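Local coordinates for protein aldehyde dehydrogenase (PDB 5KF0) that probably oxidises aldehydes to carboxylic acids with NAD(P)+ as coenzyme, as in the aldehyde dehydrogenase family, and is seen here with NADPH bound covalently, at residues L281-Y286 with S329-P334; S289-I294 with G333-E338; S345-A350 with E380-R385; A367-T372 with F389-I394. One frame throughout, in Å; residues are numbered along the deposited sequence. Where two conformers were deposited one is given.

Contact 1 of 4, residues L281-Y286 with S329-P334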
# COMPACT_ATOMS: atom_id res chain seq x y z
N LEU A 281 3.28 -2.49 35.66
CA LEU A 281 2.01 -3.00 36.19
C LEU A 281 1.33 -1.95 37.08
O LEU A 281 0.12 -1.72 36.97
CB LEU A 281 2.24 -4.29 36.98
CG LEU A 281 2.66 -5.52 36.18
CD1 LEU A 281 3.12 -6.63 37.12
CD2 LEU A 281 1.49 -6.00 35.31
N ALA A 282 2.10 -1.31 37.96
CA ALA A 282 1.53 -0.28 38.82
C ALA A 282 1.04 0.91 38.01
O ALA A 282 -0.04 1.44 38.28
CB ALA A 282 2.57 0.15 39.86
N PHE A 283 1.80 1.32 37.00
CA PHE A 283 1.34 2.37 36.11
C PHE A 283 0.02 1.97 35.45
O PHE A 283 -0.96 2.73 35.48
CB PHE A 283 2.39 2.67 35.04
CG PHE A 283 1.88 3.58 33.96
CD1 PHE A 283 1.50 3.08 32.73
CD2 PHE A 283 1.77 4.94 34.20
CE1 PHE A 283 1.01 3.92 31.75
CE2 PHE A 283 1.30 5.78 33.21
CZ PHE A 283 0.91 5.27 31.99
N GLY A 284 -0.03 0.78 34.86
CA GLY A 284 -1.21 0.39 34.11
C GLY A 284 -2.44 0.20 34.99
O GLY A 284 -3.55 0.54 34.59
N ALA A 285 -2.25 -0.33 36.20
CA ALA A 285 -3.37 -0.57 37.08
C ALA A 285 -3.90 0.71 37.72
O ALA A 285 -5.11 0.83 37.94
CB ALA A 285 -2.96 -1.55 38.18
N TYR A 286 -3.03 1.66 38.01
CA TYR A 286 -3.41 2.76 38.88
C TYR A 286 -3.29 4.14 38.25
O TYR A 286 -3.74 5.11 38.87
CB TYR A 286 -2.60 2.71 40.19
CG TYR A 286 -2.72 1.34 40.84
CD1 TYR A 286 -3.97 0.82 41.19
CD2 TYR A 286 -1.59 0.55 41.06
CE1 TYR A 286 -4.09 -0.45 41.76
CE2 TYR A 286 -1.71 -0.72 41.64
CZ TYR A 286 -2.96 -1.21 41.99
OH TYR A 286 -3.06 -2.47 42.55
N SER A 329 2.76 15.54 43.18
CA SER A 329 3.17 14.24 43.70
C SER A 329 2.02 13.24 43.73
O SER A 329 2.26 12.06 44.02
CB SER A 329 3.76 14.38 45.11
OG SER A 329 2.78 14.74 46.07
N THR A 330 0.80 13.65 43.42
CA THR A 330 -0.33 12.73 43.44
C THR A 330 -0.29 11.82 42.23
O THR A 330 -0.16 12.28 41.09
CB THR A 330 -1.64 13.50 43.48
OG1 THR A 330 -1.75 14.14 44.75
CG2 THR A 330 -2.83 12.54 43.26
N PHE A 331 -0.41 10.51 42.48
CA PHE A 331 -0.63 9.56 41.40
C PHE A 331 -2.05 9.03 41.38
O PHE A 331 -2.59 8.81 40.30
CB PHE A 331 0.36 8.39 41.51
CG PHE A 331 0.42 7.53 40.28
CD1 PHE A 331 0.95 8.03 39.10
CD2 PHE A 331 -0.06 6.23 40.30
CE1 PHE A 331 1.01 7.24 37.96
CE2 PHE A 331 0.00 5.44 39.16
CZ PHE A 331 0.53 5.94 38.00
N VAL A 332 -2.68 8.86 42.54
CA VAL A 332 -4.05 8.36 42.63
C VAL A 332 -4.95 9.52 43.05
O VAL A 332 -4.98 9.90 44.22
CB VAL A 332 -4.14 7.19 43.62
CG1 VAL A 332 -5.59 6.71 43.76
CG2 VAL A 332 -3.23 6.05 43.16
N GLY A 333 -5.69 10.08 42.09
CA GLY A 333 -6.67 11.09 42.42
C GLY A 333 -8.03 10.48 42.72
O GLY A 333 -8.17 9.25 42.79
N PRO A 334 -9.05 11.32 42.89
CA PRO A 334 -10.39 10.81 43.17
C PRO A 334 -10.97 10.03 42.00
O PRO A 334 -10.71 10.33 40.84
CB PRO A 334 -11.21 12.08 43.42
CG PRO A 334 -10.52 13.11 42.58
CD PRO A 334 -9.04 12.79 42.72

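Contact 2 of 4, residues S289-I294 with G333-E338. With NDP (NADPH dihydro-nicotinamide-adenine-dinucleotide phosphate), chain E.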
# COMPACT_ATOMS: atom_id res chain seq x y z
N SER A 289 -6.11 6.57 38.53
CA SER A 289 -6.87 5.74 39.47
C SER A 289 -7.62 4.62 38.76
O SER A 289 -8.74 4.27 39.12
CB SER A 289 -7.82 6.60 40.30
OG SER A 289 -7.09 7.62 40.98
N GLY A 290 -6.99 4.06 37.73
CA GLY A 290 -7.58 2.96 37.00
C GLY A 290 -8.71 3.34 36.07
O GLY A 290 -9.36 2.44 35.51
N GLN A 291 -8.97 4.63 35.88
CA GLN A 291 -10.07 5.08 35.03
C GLN A 291 -9.58 5.21 33.58
O GLN A 291 -9.49 6.29 32.99
CB GLN A 291 -10.65 6.38 35.57
CG GLN A 291 -11.25 6.18 36.97
CD GLN A 291 -11.91 7.43 37.53
OE1 GLN A 291 -13.03 7.38 38.01
NE2 GLN A 291 -11.19 8.55 37.49
N SER A 292 -9.25 4.05 33.02
CA SER A 292 -8.75 3.91 31.67
C SER A 292 -9.41 2.70 31.02
O SER A 292 -9.56 1.66 31.67
CB SER A 292 -7.23 3.72 31.64
OG SER A 292 -6.78 3.32 30.34
N CYS A 293 -9.78 2.84 29.74
CA CYS A 293 -10.35 1.72 29.00
C CYS A 293 -9.36 0.59 28.76
O CYS A 293 -9.79 -0.50 28.34
CB CYS A 293 -10.90 2.20 27.66
SG CYS A 293 -9.83 3.35 26.78
N ILE A 294 -8.07 0.81 29.01
CA ILE A 294 -7.08 -0.27 28.93
C ILE A 294 -6.27 -0.34 30.21
O ILE A 294 -5.14 -0.84 30.20
CB ILE A 294 -6.17 -0.12 27.70
CG1 ILE A 294 -5.70 1.33 27.52
CG2 ILE A 294 -6.88 -0.66 26.44
CD1 ILE A 294 -4.76 1.52 26.31
N GLY A 333 -5.69 10.08 42.09
CA GLY A 333 -6.67 11.09 42.42
C GLY A 333 -8.03 10.48 42.72
O GLY A 333 -8.17 9.25 42.79
N PRO A 334 -9.05 11.32 42.89
CA PRO A 334 -10.39 10.81 43.17
C PRO A 334 -10.97 10.03 42.00
O PRO A 334 -10.71 10.33 40.84
CB PRO A 334 -11.21 12.08 43.42
CG PRO A 334 -10.52 13.11 42.58
CD PRO A 334 -9.04 12.79 42.72
N MET A 335 -11.78 9.03 42.32
CA MET A 335 -12.64 8.49 41.28
C MET A 335 -13.69 9.54 40.89
O MET A 335 -13.89 10.54 41.58
CB MET A 335 -13.31 7.20 41.75
CG MET A 335 -12.31 6.05 41.91
SD MET A 335 -13.09 4.53 42.46
CE MET A 335 -14.16 4.17 41.05
N ILE A 336 -14.34 9.30 39.76
CA ILE A 336 -15.17 10.33 39.14
C ILE A 336 -16.38 10.69 39.98
O ILE A 336 -16.89 11.81 39.86
CB ILE A 336 -15.57 9.89 37.72
CG1 ILE A 336 -16.22 11.06 36.96
CG2 ILE A 336 -16.48 8.65 37.76
CD1 ILE A 336 -15.30 12.28 36.81
N SER A 337 -16.85 9.79 40.85
CA SER A 337 -17.97 10.10 41.74
C SER A 337 -18.00 9.11 42.89
O SER A 337 -17.46 8.01 42.80
CB SER A 337 -19.30 10.06 40.99
OG SER A 337 -19.60 8.74 40.60
N GLU A 338 -18.66 9.53 43.98
CA GLU A 338 -18.88 8.61 45.10
C GLU A 338 -19.68 7.39 44.67
O GLU A 338 -19.45 6.29 45.18
CB GLU A 338 -19.58 9.33 46.26
CG GLU A 338 -18.72 10.35 46.94
CD GLU A 338 -19.28 10.80 48.28
OE1 GLU A 338 -20.35 10.27 48.68
OE2 GLU A 338 -18.67 11.67 48.92
PA NDP E . -20.61 6.45 29.43
O1A NDP E . -21.03 5.32 28.55
O2A NDP E . -21.38 6.49 30.75
O5B NDP E . -20.77 7.86 28.71
C5B NDP E . -19.99 8.09 27.51
C4B NDP E . -20.66 9.15 26.68
O4B NDP E . -21.91 8.64 26.16
C3B NDP E . -21.03 10.43 27.45
O3B NDP E . -20.91 11.57 26.59
C2B NDP E . -22.50 10.18 27.78
O2B NDP E . -23.28 11.38 28.01
C1B NDP E . -22.94 9.54 26.48
N9A NDP E . -24.20 8.81 26.56
C8A NDP E . -24.59 7.88 27.48
N7A NDP E . -25.77 7.36 27.24
C5A NDP E . -26.18 7.99 26.08
C6A NDP E . -27.34 7.88 25.29
N6A NDP E . -28.37 7.07 25.59
N1A NDP E . -27.43 8.65 24.18
C2A NDP E . -26.42 9.47 23.89
N3A NDP E . -25.28 9.67 24.56
C4A NDP E . -25.23 8.90 25.65
O3 NDP E . -19.05 6.34 29.71
PN NDP E . -18.06 7.16 30.64
O1N NDP E . -18.11 8.60 30.28
O2N NDP E . -18.40 6.81 32.07
O5D NDP E . -16.62 6.60 30.27
C5D NDP E . -16.08 5.36 30.74
C4D NDP E . -16.30 4.30 29.69
O4D NDP E . -15.68 4.70 28.44
C3D NDP E . -15.69 2.95 30.08
O3D NDP E . -16.53 1.85 29.77
C2D NDP E . -14.40 2.94 29.26
O2D NDP E . -13.82 1.66 29.00
C1D NDP E . -14.86 3.64 27.98
N1N NDP E . -13.68 4.14 27.29
C2N NDP E . -13.33 3.68 26.04
C3N NDP E . -12.17 4.01 25.44
C7N NDP E . -11.84 3.57 24.06
O7N NDP E . -11.15 4.34 23.36
N7N NDP E . -12.22 2.37 23.64
C4N NDP E . -11.15 4.80 26.18
C5N NDP E . -11.76 5.50 27.34
C6N NDP E . -12.91 5.11 27.86
P2B NDP E . -23.37 12.06 29.50
O1X NDP E . -22.39 11.37 30.38
O2X NDP E . -23.12 13.51 29.21
O3X NDP E . -24.80 11.88 29.96
O HOH W 1 -6.16 9.54 39.44
O HOH W 2 -12.14 11.15 38.51

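Contact 3 of 4, residues S345-A350 with E380-R385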
# COMPACT_ATOMS: atom_id res chain seq x y z
N SER A 345 -16.26 -0.58 45.29
CA SER A 345 -16.04 -1.11 46.63
C SER A 345 -17.02 -2.24 46.95
O SER A 345 -16.67 -3.18 47.67
CB SER A 345 -16.14 0.01 47.68
OG SER A 345 -17.48 0.39 47.91
N GLY A 346 -18.24 -2.19 46.39
CA GLY A 346 -19.17 -3.29 46.60
C GLY A 346 -18.71 -4.58 45.95
O GLY A 346 -18.83 -5.66 46.54
N TRP A 347 -18.18 -4.48 44.72
CA TRP A 347 -17.59 -5.65 44.07
C TRP A 347 -16.40 -6.17 44.86
O TRP A 347 -16.18 -7.39 44.96
CB TRP A 347 -17.14 -5.31 42.65
CG TRP A 347 -18.22 -4.88 41.70
CD1 TRP A 347 -19.57 -4.85 41.94
CD2 TRP A 347 -18.04 -4.42 40.37
NE1 TRP A 347 -20.23 -4.39 40.83
CE2 TRP A 347 -19.32 -4.11 39.85
CE3 TRP A 347 -16.92 -4.22 39.55
CZ2 TRP A 347 -19.50 -3.63 38.55
CZ3 TRP A 347 -17.10 -3.74 38.27
CH2 TRP A 347 -18.39 -3.45 37.78
N MET A 348 -15.59 -5.26 45.41
CA MET A 348 -14.44 -5.68 46.20
C MET A 348 -14.89 -6.43 47.44
O MET A 348 -14.36 -7.49 47.76
CB MET A 348 -13.59 -4.47 46.59
CG MET A 348 -12.31 -4.82 47.32
SD MET A 348 -11.31 -3.36 47.67
CE MET A 348 -12.41 -2.46 48.76
N ASP A 349 -15.89 -5.88 48.15
CA ASP A 349 -16.43 -6.55 49.34
C ASP A 349 -16.94 -7.94 48.99
O ASP A 349 -16.73 -8.89 49.75
CB ASP A 349 -17.56 -5.73 49.96
CG ASP A 349 -17.08 -4.41 50.55
OD1 ASP A 349 -15.86 -4.24 50.75
OD2 ASP A 349 -17.94 -3.54 50.83
N ALA A 350 -17.62 -8.07 47.85
CA ALA A 350 -18.17 -9.37 47.46
C ALA A 350 -17.06 -10.37 47.17
O ALA A 350 -17.17 -11.55 47.54
CB ALA A 350 -19.09 -9.23 46.25
N GLU A 380 -15.45 -16.09 38.75
CA GLU A 380 -16.87 -15.79 38.62
C GLU A 380 -17.24 -14.40 39.14
O GLU A 380 -18.33 -13.92 38.84
CB GLU A 380 -17.70 -16.84 39.36
CG GLU A 380 -17.86 -16.59 40.87
CD GLU A 380 -16.62 -16.94 41.70
OE1 GLU A 380 -16.64 -16.66 42.92
OE2 GLU A 380 -15.65 -17.53 41.16
N GLN A 381 -16.36 -13.76 39.91
CA GLN A 381 -16.70 -12.53 40.63
C GLN A 381 -16.87 -11.34 39.69
O GLN A 381 -16.17 -11.20 38.69
CB GLN A 381 -15.61 -12.20 41.65
CG GLN A 381 -15.64 -13.07 42.89
CD GLN A 381 -16.94 -12.93 43.65
OE1 GLN A 381 -17.35 -11.82 43.98
NE2 GLN A 381 -17.61 -14.05 43.91
N ASP A 382 -17.78 -10.43 40.08
CA ASP A 382 -17.92 -9.16 39.37
C ASP A 382 -16.60 -8.43 39.28
O ASP A 382 -16.29 -7.81 38.25
CB ASP A 382 -18.96 -8.27 40.06
CG ASP A 382 -20.38 -8.75 39.86
OD1 ASP A 382 -20.61 -9.60 38.97
OD2 ASP A 382 -21.27 -8.28 40.59
N LEU A 383 -15.80 -8.46 40.36
CA LEU A 383 -14.52 -7.77 40.34
C LEU A 383 -13.60 -8.34 39.27
O LEU A 383 -12.74 -7.62 38.75
CB LEU A 383 -13.85 -7.86 41.71
CG LEU A 383 -12.60 -7.00 41.90
CD1 LEU A 383 -12.99 -5.53 41.93
CD2 LEU A 383 -11.87 -7.37 43.18
N TYR A 384 -13.76 -9.62 38.93
CA TYR A 384 -12.95 -10.25 37.89
C TYR A 384 -13.49 -9.93 36.50
O TYR A 384 -12.72 -9.56 35.61
CB TYR A 384 -12.91 -11.77 38.10
CG TYR A 384 -11.83 -12.42 37.26
CD1 TYR A 384 -10.56 -12.65 37.79
CD2 TYR A 384 -12.06 -12.78 35.94
CE1 TYR A 384 -9.56 -13.21 37.02
CE2 TYR A 384 -11.06 -13.35 35.17
CZ TYR A 384 -9.82 -13.56 35.72
OH TYR A 384 -8.81 -14.10 34.95
N ARG A 385 -14.80 -10.06 36.32
CA ARG A 385 -15.41 -10.16 34.99
C ARG A 385 -15.95 -8.84 34.45
O ARG A 385 -16.03 -8.68 33.23
CB ARG A 385 -16.56 -11.16 35.01
CG ARG A 385 -16.15 -12.54 35.49
CD ARG A 385 -17.11 -13.63 34.98
NE ARG A 385 -16.90 -13.91 33.55
CZ ARG A 385 -15.93 -14.68 33.08
NH1 ARG A 385 -15.06 -15.25 33.92
NH2 ARG A 385 -15.81 -14.88 31.77
O HOH W 3 -16.77 -9.15 43.00

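Contact 4 of 4, residues A367-T372 with F389-I394. With NDP (NADPH dihydro-nicotinamide-adenine-dinucleotide phosphate), chain E.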
# COMPACT_ATOMS: atom_id res chain seq x y z
N ALA A 367 -15.02 9.28 47.33
CA ALA A 367 -14.43 8.98 46.03
C ALA A 367 -12.93 8.74 46.10
O ALA A 367 -12.32 8.45 45.06
CB ALA A 367 -14.73 10.10 45.03
N MET A 368 -12.30 8.84 47.27
CA MET A 368 -10.87 8.57 47.41
C MET A 368 -10.68 7.08 47.68
O MET A 368 -10.80 6.61 48.81
CB MET A 368 -10.25 9.43 48.50
CG MET A 368 -10.40 10.93 48.27
SD MET A 368 -9.82 11.57 46.66
CE MET A 368 -8.12 11.05 46.64
N PHE A 369 -10.35 6.34 46.62
CA PHE A 369 -10.15 4.90 46.64
C PHE A 369 -8.65 4.64 46.50
O PHE A 369 -8.06 4.98 45.47
CB PHE A 369 -10.94 4.27 45.49
CG PHE A 369 -11.31 2.82 45.66
CD1 PHE A 369 -10.36 1.86 45.96
CD2 PHE A 369 -12.63 2.42 45.47
CE1 PHE A 369 -10.71 0.52 46.09
CE2 PHE A 369 -13.00 1.08 45.59
CZ PHE A 369 -12.03 0.13 45.90
N GLU A 370 -8.02 4.07 47.53
CA GLU A 370 -6.58 3.94 47.38
C GLU A 370 -6.24 2.82 46.39
O GLU A 370 -7.05 1.96 46.04
CB GLU A 370 -5.90 3.72 48.74
CG GLU A 370 -6.15 2.40 49.41
CD GLU A 370 -5.46 2.33 50.77
OE1 GLU A 370 -4.50 3.09 51.01
OE2 GLU A 370 -5.89 1.50 51.60
N ALA A 371 -5.00 2.89 45.89
CA ALA A 371 -4.51 1.84 45.02
C ALA A 371 -4.57 0.52 45.78
O ALA A 371 -4.04 0.40 46.89
CB ALA A 371 -3.09 2.14 44.56
N THR A 372 -5.23 -0.48 45.19
CA THR A 372 -5.61 -1.70 45.89
C THR A 372 -5.28 -2.92 45.04
O THR A 372 -5.49 -2.91 43.82
CB THR A 372 -7.11 -1.65 46.22
OG1 THR A 372 -7.36 -0.53 47.10
CG2 THR A 372 -7.59 -2.92 46.91
N PHE A 389 -12.85 -0.15 36.35
CA PHE A 389 -12.73 1.29 36.14
C PHE A 389 -12.44 2.03 37.45
O PHE A 389 -13.08 3.02 37.80
CB PHE A 389 -13.95 1.88 35.44
CG PHE A 389 -13.58 2.79 34.32
CD1 PHE A 389 -12.94 2.28 33.20
CD2 PHE A 389 -13.77 4.17 34.41
CE1 PHE A 389 -12.55 3.10 32.16
CE2 PHE A 389 -13.37 5.00 33.37
CZ PHE A 389 -12.76 4.47 32.25
N GLY A 390 -11.46 1.52 38.17
CA GLY A 390 -11.03 2.14 39.40
C GLY A 390 -9.71 1.53 39.81
O GLY A 390 -9.16 0.68 39.11
N PRO A 391 -9.17 1.97 40.95
CA PRO A 391 -7.77 1.64 41.29
C PRO A 391 -7.64 0.29 42.00
O PRO A 391 -7.09 0.20 43.10
CB PRO A 391 -7.37 2.82 42.18
CG PRO A 391 -8.64 3.21 42.86
CD PRO A 391 -9.73 3.00 41.83
N VAL A 392 -8.14 -0.76 41.35
CA VAL A 392 -8.09 -2.12 41.88
C VAL A 392 -7.53 -3.03 40.80
O VAL A 392 -7.92 -2.92 39.63
CB VAL A 392 -9.49 -2.61 42.30
CG1 VAL A 392 -9.43 -4.07 42.78
CG2 VAL A 392 -10.08 -1.70 43.36
N ALA A 393 -6.64 -3.93 41.19
CA ALA A 393 -6.15 -4.97 40.31
C ALA A 393 -6.14 -6.29 41.05
O ALA A 393 -6.04 -6.33 42.29
CB ALA A 393 -4.75 -4.64 39.76
N ILE A 394 -6.22 -7.37 40.28
CA ILE A 394 -6.25 -8.71 40.83
C ILE A 394 -5.02 -9.46 40.34
O ILE A 394 -4.62 -9.35 39.17
CB ILE A 394 -7.56 -9.47 40.49
CG1 ILE A 394 -7.62 -9.86 39.01
CG2 ILE A 394 -8.77 -8.64 40.88
CD1 ILE A 394 -7.21 -11.30 38.75
PA NDP E . -20.61 6.45 29.43
O1A NDP E . -21.03 5.32 28.55
O2A NDP E . -21.38 6.49 30.75
O5B NDP E . -20.77 7.86 28.71
C5B NDP E . -19.99 8.09 27.51
C4B NDP E . -20.66 9.15 26.68
O4B NDP E . -21.91 8.64 26.16
C3B NDP E . -21.03 10.43 27.45
O3B NDP E . -20.91 11.57 26.59
C2B NDP E . -22.50 10.18 27.78
O2B NDP E . -23.28 11.38 28.01
C1B NDP E . -22.94 9.54 26.48
N9A NDP E . -24.20 8.81 26.56
C8A NDP E . -24.59 7.88 27.48
N7A NDP E . -25.77 7.36 27.24
C5A NDP E . -26.18 7.99 26.08
C6A NDP E . -27.34 7.88 25.29
N6A NDP E . -28.37 7.07 25.59
N1A NDP E . -27.43 8.65 24.18
C2A NDP E . -26.42 9.47 23.89
N3A NDP E . -25.28 9.67 24.56
C4A NDP E . -25.23 8.90 25.65
O3 NDP E . -19.05 6.34 29.71
PN NDP E . -18.06 7.16 30.64
O1N NDP E . -18.11 8.60 30.28
O2N NDP E . -18.40 6.81 32.07
O5D NDP E . -16.62 6.60 30.27
C5D NDP E . -16.08 5.36 30.74
C4D NDP E . -16.30 4.30 29.69
O4D NDP E . -15.68 4.70 28.44
C3D NDP E . -15.69 2.95 30.08
O3D NDP E . -16.53 1.85 29.77
C2D NDP E . -14.40 2.94 29.26
O2D NDP E . -13.82 1.66 29.00
C1D NDP E . -14.86 3.64 27.98
N1N NDP E . -13.68 4.14 27.29
C2N NDP E . -13.33 3.68 26.04
C3N NDP E . -12.17 4.01 25.44
C7N NDP E . -11.84 3.57 24.06
O7N NDP E . -11.15 4.34 23.36
N7N NDP E . -12.22 2.37 23.64
C4N NDP E . -11.15 4.80 26.18
C5N NDP E . -11.76 5.50 27.34
C6N NDP E . -12.91 5.11 27.86
P2B NDP E . -23.37 12.06 29.50
O1X NDP E . -22.39 11.37 30.38
O2X NDP E . -23.12 13.51 29.21
O3X NDP E . -24.80 11.88 29.96

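Contact 1 of 4, residues L281-Y286 with S329-P334
F331 pushes the far end of its ring against the last turn of helix 274-286, where F283 and Y286 receive it. The evidence for an apolar contact is direct: every approach across the segments involves carbon on at least one side, and the only side-chain pairs within reach are carbon to carbon.

The aromatic part comes first. F331 CG lies anti to its backbone N (chi1 -166°), which sends CG from the loop toward the helix. Its tip atom CZ comes 4.1 Å from F283 CD2, and the two side chains cross at about a right angle. The same CZ meets F283 CA at the edge of the F331 ring, near the ring plane, and A282 O also lies at that edge, 4.1 Å from F331 CE2.

The second group is packing of the F331 rim on the stem and backbone of Y286. F331 CE2 is 3.9 Å from Y286 CB and 3.7 Å from Y286 C, so the root of the tyrosine, not its ring, takes the contact. The Y286 ring instead carries A285 CB over the centre of one face, 3.6 Å above its plane. V332 adds a looser touch, with CG2 4.4 Å from Y286 O.

Two hydroxyls are satisfied outside the contact: Y286 OH is hydrogen-bonded to T372 O on strand 368-375, and T330 OG1 to D324 O. The loop is tied by backbone bonds from F331 and V332 to K321.

The chemistry therefore implies a junction held by shape and dispersion, in which one phenylalanine butts the rim of its ring against the last turn of the helix while Y286 directs its hydroxyl to the neighbouring sheet.

Contact 2 of 4, residues S289-I294 with G333-E338
S289 and Q291 each reach a backbone group of the loop 333-338, and both links are polar. S289 OG donates to G333 O over 2.7 Å; the donor stands above the carbonyl plane, 37° out of it. In the second bond I336 N donates to Q291 OE1 at 2.9 Å, in the plane of the amide carbonyl and on a lone pair, although the N-H...O angle is bent to 139°. Q291 runs extended beyond CG (chi2 -177°), which carries CD out toward the loop.

Two waters double these links. Water 1 donates to S289 OG and accepts from G333 N, while water 2 accepts from Q291 NE2 and donates to P334 O. Both ends of the Q291 amide thus serve the same loop.

Van der Waals contacts are secondary: the same carbonyl oxygen, Q291 OE1, lies 3.5 Å from M335 CA and 3.6 Å from I336 CB.

Farther along the first loop, S292 OG accepts from I294 N at 3.1 Å, forming an ST turn around C293. C293 SG is covalently bonded to C4N of the NADPH nicotinamide at 2.1 Å. This is the active-site region of an aldehyde dehydrogenase, consistent with C293 being the family's catalytic cysteine, here seen as an adduct with the coenzyme.

Contact 3 of 4, residues S345-A350 with E380-R385
Helix 338-353 meets the start of helix 382-385 most closely at W347 and L383, whose CA atoms are 5.3 Å apart, with A350 facing Q381 one turn on. Helix 338-353 thereby packs against the short crossover helix 382-385 of a beta-alpha-beta unit whose parallel strands are 368-375 and 392-398.

W347 and D382 make a CH-pi contact: D382 CB sits 3.8 Å from the centroid of the five-membered ring of W347 and only 9° off its normal. The two side chains cross at about a right angle. The carboxylate plane is turned 63° from the ring, with D382 OD2 4.0 Å from W347 NE1. R343 adds a cation-pi contact to W347.

L383 packs more loosely, its CD1 4.2 Å from W347 CB; beyond, it touches V392 and I394 of the sheet. The bent Q381 chain brings its OE1 to 3.5 Å from A350 C. Its NE2 donates to E380 OE1 almost in line, at 174°.

A single water joins the two backbones. Water 3 donates to W347 O at 2.7 Å and to Q381 OE1, and accepts from L383 N.

Contact 4 of 4, residues A367-T372 with F389-I394
Strands 368-375 and 392-398 lie parallel as the two strands of a beta-alpha-beta unit, and their pairing starts here, where T372 bridges V392 with CA atoms 4.7 Å apart. Two backbone bonds establish the register. T372 N donates to P391 O at 2.9 Å, nearly along the C=O axis, and A393 N donates to T372 O at 3.0 Å with an N-H...O angle of 154°. T372 O also receives a CA-H...O contact from V392 CA.

T372 and V392 put their side chains on one face of the sheet; F369 and P391 pack together just ahead of the bridge. F369 CG is anti to its backbone N (chi1 -156°), and from there the ring meets V392 CG2 through CE1 at 3.6 Å. P391 CG packs 3.7 Å from F369 CB and is close to F369 O as well. T372 OG1 lies in plane at the edge of the F369 ring and donates to E370 O at 2.7 Å, from above that carbonyl plane.

Before the strand, F389 lays one ring face on the NADPH ribose, F389 CE1 being 3.4 Å from C2D.

Helix 338-353 covers F369, T372 and V392 through L344 and M348, L383 of helix 382-385 reaches V392, and Y286 of helix 274-286 touches A371, P391 and A393.

Contacts 1, 2 and 4 are buried and lie close together, their centres 8 to 9 Å apart, whereas contact 3 is partly exposed and farther from the chain centre. Contacts 1 and 2 share G333 and P334, yet the former is apolar and the latter rests on side-chain-to-backbone bonds and waters. Contact 4 differs again, relying on strand pairing; it meets contact 1 where V332 CG1 packs on F369 O, and is joined to contact 2 by M335 N and A367 O. Contact 3 brings helices to that strand pair, M348 meeting T372 and F369. Contacts 2 and 4 both touch NADPH, through C293 and F389 respectively.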